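Local coordinates for protein oligogalacturonate lyase (Yersinia enterocolitica subsp. enterocolitica, PDB 3PE7) that probably cleaves oligogalacturonates by beta-elimination in the cytoplasm, using a manganese site in a seven-bladed beta-propeller, at residues Tyr292-Ala304 with Glu317-Asn329. Residues are numbered along the deposited sequence; the frame is centred on the assembly and turned at random.
Sequences YDGSLMVGDGSDA and ENDPFLYVFNMKN
Met297 and Phe325 face each other as a hydrogen-bonded pair between strands 296-301 and 321-326, the two middle strands of a four-stranded antiparallel propeller blade. Phe325 N gives a nearly straight bond to Met297 O (2.8 Å, 169°), and Met297 N returns one to Phe325 O. The Phe325 ring, with CG beside its own backbone N (chi1 -52°), passes CD2 by Met297 CB at 4.1 Å and turns its CE2 edge to the backbone N of Gly299, which has no side chain to stand between them. Next to it the extended Met297 chain crosses that of Met327 at about a right angle, CG to CG at 4.0 Å. Met327 bends at chi2 and chi3, which brings its CE back to Met297 CE, while its backbone N binds Ser295 O. Further along this face the Tyr323 ring brings its edge to Gly301 CA; its hydroxyl donates to the syn lone pair of Asp319 OD1, at 2.7 Å. Asp319 OD2 takes Phe321 N in an Asx turn, so both carboxylate oxygens are engaged, and Asp319 CG lies 3.7 Å from Gly301 CA. On the other face Val298 CG2 meets Val324 CG2 at 4.1 Å, and Leu322 CD2 reaches Asp300 CB, with Ile365, on strand 364-369 of a different blade, packed against Val298 and Leu322. Asp300 OD1 accepts from ND1 of His287, a manganese ligand. Backbone bonds at Gly299 and Gly301, on either side of Asp300, thus help hold in place a second-shell carboxylate that probably orients this imidazole and may make it more electron-rich toward the metal.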
loop_
_atom_site.group_PDB
_atom_site.type_symbol
_atom_site.label_atom_id
_atom_site.label_comp_id
_atom_site.label_asym_id
_atom_site.label_seq_id
_atom_site.Cartn_x
_atom_site.Cartn_y
_atom_site.Cartn_z
ATOM N N TYR A 292 -7.434 -11.878 -4.258
ATOM C CA TYR A 292 -7.746 -12.400 -2.916
ATOM C C TYR A 292 -7.037 -13.703 -2.551
ATOM O O TYR A 292 -6.537 -13.843 -1.428
ATOM C CB TYR A 292 -9.260 -12.528 -2.763
ATOM C CG TYR A 292 -9.734 -12.858 -1.364
ATOM C CD1 TYR A 292 -9.759 -11.893 -0.375
ATOM C CD2 TYR A 292 -10.159 -14.143 -1.040
ATOM C CE1 TYR A 292 -10.229 -12.195 0.918
ATOM C CE2 TYR A 292 -10.616 -14.458 0.251
ATOM C CZ TYR A 292 -10.635 -13.481 1.211
ATOM O OH TYR A 292 -11.099 -13.787 2.469
ATOM N N ASP A 293 -6.974 -14.650 -3.491
ATOM C CA ASP A 293 -6.388 -15.967 -3.198
ATOM C C ASP A 293 -4.988 -16.164 -3.768
ATOM O O ASP A 293 -4.458 -17.262 -3.720
ATOM C CB ASP A 293 -7.343 -17.102 -3.659
ATOM C CG ASP A 293 -7.434 -17.218 -5.178
ATOM O OD1 ASP A 293 -7.864 -18.299 -5.674
ATOM O OD2 ASP A 293 -7.077 -16.246 -5.890
ATOM N N GLY A 294 -4.392 -15.098 -4.311
ATOM C CA GLY A 294 -3.035 -15.174 -4.831
ATOM C C GLY A 294 -2.915 -15.914 -6.153
ATOM O O GLY A 294 -1.810 -16.271 -6.551
ATOM N N SER A 295 -4.038 -16.135 -6.839
ATOM C CA SER A 295 -4.009 -16.769 -8.165
ATOM C C SER A 295 -3.582 -15.799 -9.276
ATOM O O SER A 295 -3.189 -16.222 -10.359
ATOM C CB SER A 295 -5.378 -17.380 -8.494
ATOM O OG SER A 295 -6.415 -16.411 -8.424
ATOM N N LEU A 296 -3.720 -14.499 -9.018
ATOM C CA LEU A 296 -3.224 -13.462 -9.935
ATOM C C LEU A 296 -2.385 -12.461 -9.165
ATOM O O LEU A 296 -2.700 -12.146 -8.021
ATOM C CB LEU A 296 -4.385 -12.706 -10.593
ATOM C CG LEU A 296 -5.344 -13.464 -11.520
ATOM C CD1 LEU A 296 -6.513 -12.557 -11.877
ATOM C CD2 LEU A 296 -4.597 -13.944 -12.763
ATOM N N MET A 297 -1.315 -11.974 -9.793
ATOM C CA MET A 297 -0.527 -10.889 -9.214
ATOM C C MET A 297 -0.306 -9.794 -10.240
ATOM O O MET A 297 -0.420 -10.021 -11.442
ATOM C CB MET A 297 0.804 -11.393 -8.650
ATOM C CG MET A 297 0.633 -12.418 -7.514
ATOM S SD MET A 297 2.167 -12.790 -6.639
ATOM C CE MET A 297 1.595 -14.173 -5.651
ATOM N N VAL A 298 -0.028 -8.598 -9.743
ATOM C CA VAL A 298 0.200 -7.460 -10.623
ATOM C C VAL A 298 1.388 -6.653 -10.138
ATOM O O VAL A 298 1.578 -6.468 -8.928
ATOM C CB VAL A 298 -1.097 -6.589 -10.757
ATOM C CG1 VAL A 298 -1.515 -5.962 -9.411
ATOM C CG2 VAL A 298 -0.907 -5.494 -11.826
ATOM N N GLY A 299 2.201 -6.171 -11.087
ATOM C CA GLY A 299 3.361 -5.347 -10.730
ATOM C C GLY A 299 3.562 -4.210 -11.724
ATOM O O GLY A 299 3.130 -4.290 -12.864
ATOM N N ASP A 300 4.216 -3.154 -11.260
ATOM C CA ASP A 300 4.448 -1.962 -12.089
ATOM C C ASP A 300 5.892 -1.872 -12.519
ATOM O O ASP A 300 6.787 -1.724 -11.683
ATOM C CB ASP A 300 3.966 -0.662 -11.396
ATOM C CG ASP A 300 4.348 -0.555 -9.901
ATOM O OD1 ASP A 300 4.085 0.532 -9.332
ATOM O OD2 ASP A 300 4.842 -1.518 -9.282
ATOM N N GLY A 301 6.125 -1.949 -13.832
ATOM C CA GLY A 301 7.506 -1.866 -14.366
ATOM C C GLY A 301 8.261 -0.689 -13.776
ATOM O O GLY A 301 7.738 0.429 -13.695
ATOM N N SER A 302 9.515 -0.922 -13.381
ATOM C CA SER A 302 10.261 0.087 -12.639
ATOM C C SER A 302 10.932 1.141 -13.500
ATOM O O SER A 302 11.255 0.895 -14.670
ATOM C CB SER A 302 11.350 -0.586 -11.801
ATOM O OG SER A 302 10.764 -1.229 -10.690
ATOM N N ASP A 303 11.164 2.290 -12.871
ATOM C CA ASP A 303 12.090 3.305 -13.371
ATOM C C ASP A 303 13.517 2.773 -13.416
ATOM O O ASP A 303 13.842 1.773 -12.765
ATOM C CB ASP A 303 12.025 4.590 -12.516
ATOM C CG ASP A 303 11.999 4.330 -11.004
ATOM O OD1 ASP A 303 12.502 5.223 -10.275
ATOM O OD2 ASP A 303 11.477 3.282 -10.522
ATOM N N ALA A 304 14.360 3.429 -14.208
ATOM C CA ALA A 304 15.766 3.078 -14.269
ATOM C C ALA A 304 16.459 3.481 -12.975
ATOM O O ALA A 304 17.154 2.662 -12.364
ATOM C CB ALA A 304 16.427 3.750 -15.454
ATOM N N GLU A 317 12.241 5.979 -17.120
ATOM C CA GLU A 317 11.525 5.641 -18.346
ATOM C C GLU A 317 11.688 4.168 -18.741
ATOM O O GLU A 317 11.150 3.744 -19.764
ATOM C CB GLU A 317 11.974 6.564 -19.507
ATOM C CG GLU A 317 13.493 6.584 -19.797
ATOM C CD GLU A 317 13.841 6.573 -21.296
ATOM O OE1 GLU A 317 15.029 6.792 -21.632
ATOM O OE2 GLU A 317 12.944 6.331 -22.142
ATOM N N ASN A 318 12.405 3.391 -17.929
ATOM C CA ASN A 318 12.898 2.070 -18.379
ATOM C C ASN A 318 11.782 1.103 -18.797
ATOM O O ASN A 318 11.845 0.475 -19.873
ATOM C CB ASN A 318 13.788 1.416 -17.306
ATOM C CG ASN A 318 14.481 0.140 -17.802
ATOM O OD1 ASN A 318 14.648 -0.823 -17.040
ATOM N ND2 ASN A 318 14.907 0.137 -19.065
ATOM N N ASP A 319 10.785 0.964 -17.928
ATOM C CA ASP A 319 9.730 -0.003 -18.157
ATOM C C ASP A 319 8.392 0.632 -17.805
ATOM O O ASP A 319 8.054 0.722 -16.628
ATOM C CB ASP A 319 9.961 -1.259 -17.301
ATOM C CG ASP A 319 9.059 -2.422 -17.713
ATOM O OD1 ASP A 319 9.387 -3.587 -17.403
ATOM O OD2 ASP A 319 8.039 -2.193 -18.376
ATOM N N PRO A 320 7.620 1.070 -18.824
ATOM C CA PRO A 320 6.363 1.785 -18.585
ATOM C C PRO A 320 5.143 0.838 -18.372
ATOM O O PRO A 320 3.995 1.310 -18.271
ATOM C CB PRO A 320 6.184 2.583 -19.889
ATOM C CG PRO A 320 6.731 1.656 -20.945
ATOM C CD PRO A 320 7.955 0.999 -20.265
ATOM N N PHE A 321 5.395 -0.468 -18.355
ATOM C CA PHE A 321 4.308 -1.445 -18.408
ATOM C C PHE A 321 3.826 -1.944 -17.056
ATOM O O PHE A 321 4.590 -1.970 -16.082
ATOM C CB PHE A 321 4.707 -2.648 -19.279
ATOM C CG PHE A 321 4.919 -2.279 -20.712
ATOM C CD1 PHE A 321 6.207 -2.135 -21.214
ATOM C CD2 PHE A 321 3.823 -2.033 -21.552
ATOM C CE1 PHE A 321 6.421 -1.761 -22.559
ATOM C CE2 PHE A 321 4.024 -1.646 -22.900
ATOM C CZ PHE A 321 5.329 -1.522 -23.397
ATOM N N LEU A 322 2.547 -2.315 -17.033
ATOM C CA LEU A 322 1.944 -3.094 -15.947
ATOM C C LEU A 322 1.893 -4.556 -16.371
ATOM O O LEU A 322 1.463 -4.861 -17.492
ATOM C CB LEU A 322 0.531 -2.589 -15.639
ATOM C CG LEU A 322 0.501 -1.168 -15.052
ATOM C CD1 LEU A 322 -0.784 -0.443 -15.396
ATOM C CD2 LEU A 322 0.724 -1.156 -13.535
ATOM N N TYR A 323 2.286 -5.451 -15.457
ATOM C CA TYR A 323 2.324 -6.881 -15.746
ATOM C C TYR A 323 1.364 -7.631 -14.859
ATOM O O TYR A 323 1.262 -7.334 -13.674
ATOM C CB TYR A 323 3.722 -7.450 -15.497
ATOM C CG TYR A 323 4.776 -6.834 -16.368
ATOM C CD1 TYR A 323 4.979 -7.295 -17.676
ATOM C CD2 TYR A 323 5.548 -5.778 -15.899
ATOM C CE1 TYR A 323 5.949 -6.712 -18.506
ATOM C CE2 TYR A 323 6.545 -5.194 -16.706
ATOM C CZ TYR A 323 6.724 -5.667 -18.010
ATOM O OH TYR A 323 7.678 -5.078 -18.803
ATOM N N VAL A 324 0.680 -8.628 -15.429
ATOM C CA VAL A 324 -0.153 -9.510 -14.608
ATOM C C VAL A 324 0.437 -10.902 -14.690
ATOM O O VAL A 324 0.787 -11.380 -15.785
ATOM C CB VAL A 324 -1.650 -9.509 -15.022
ATOM C CG1 VAL A 324 -2.405 -10.698 -14.388
ATOM C CG2 VAL A 324 -2.301 -8.206 -14.622
ATOM N N PHE A 325 0.552 -11.535 -13.529
ATOM C CA PHE A 325 1.124 -12.874 -13.414
ATOM C C PHE A 325 0.012 -13.836 -13.070
ATOM O O PHE A 325 -0.648 -13.679 -12.043
ATOM C CB PHE A 325 2.218 -12.904 -12.336
ATOM C CG PHE A 325 3.258 -11.841 -12.515
ATOM C CD1 PHE A 325 4.365 -12.061 -13.332
ATOM C CD2 PHE A 325 3.115 -10.606 -11.905
ATOM C CE1 PHE A 325 5.320 -11.064 -13.516
ATOM C CE2 PHE A 325 4.059 -9.601 -12.082
ATOM C CZ PHE A 325 5.161 -9.820 -12.885
ATOM N N ASN A 326 -0.241 -14.799 -13.964
ATOM C CA ASN A 326 -1.234 -15.836 -13.701
ATOM C C ASN A 326 -0.542 -16.985 -12.990
ATOM O O ASN A 326 0.279 -17.707 -13.569
ATOM C CB ASN A 326 -1.914 -16.279 -15.009
ATOM C CG ASN A 326 -3.024 -17.299 -14.786
ATOM O OD1 ASN A 326 -2.949 -18.144 -13.889
ATOM N ND2 ASN A 326 -4.052 -17.241 -15.632
ATOM N N MET A 327 -0.850 -17.119 -11.701
ATOM C CA MET A 327 -0.113 -18.029 -10.844
ATOM C C MET A 327 -0.604 -19.469 -10.974
ATOM O O MET A 327 0.008 -20.376 -10.439
ATOM C CB MET A 327 -0.159 -17.558 -9.384
ATOM C CG MET A 327 0.212 -16.076 -9.162
ATOM S SD MET A 327 1.838 -15.564 -9.783
ATOM C CE MET A 327 2.909 -16.558 -8.723
ATOM N N LYS A 328 -1.713 -19.679 -11.671
ATOM C CA LYS A 328 -2.207 -21.038 -11.915
ATOM C C LYS A 328 -1.498 -21.641 -13.124
ATOM O O LYS A 328 -1.180 -22.842 -13.134
ATOM C CB LYS A 328 -3.713 -21.032 -12.157
ATOM C CG LYS A 328 -4.559 -20.884 -10.916
ATOM C CD LYS A 328 -6.031 -20.899 -11.297
ATOM C CE LYS A 328 -6.921 -20.633 -10.092
ATOM N NZ LYS A 328 -8.333 -20.483 -10.535
ATOM N N ASN A 329 -1.276 -20.771 -14.115
ATOM C CA ASN A 329 -0.705 -21.038 -15.437
ATOM C C ASN A 329 0.825 -20.948 -15.449
ATOM O O ASN A 329 1.497 -21.585 -16.268
ATOM C CB ASN A 329 -1.171 -19.899 -16.374
ATOM C CG ASN A 329 -2.392 -20.254 -17.200
ATOM O OD1 ASN A 329 -3.485 -20.499 -16.674
ATOM N ND2 ASN A 329 -2.225 -20.244 -18.511
HETATM O O HOH W 1 -8.994 -18.492 -8.149
HETATM O O HOH W 2 12.775 -1.400 -15.008
#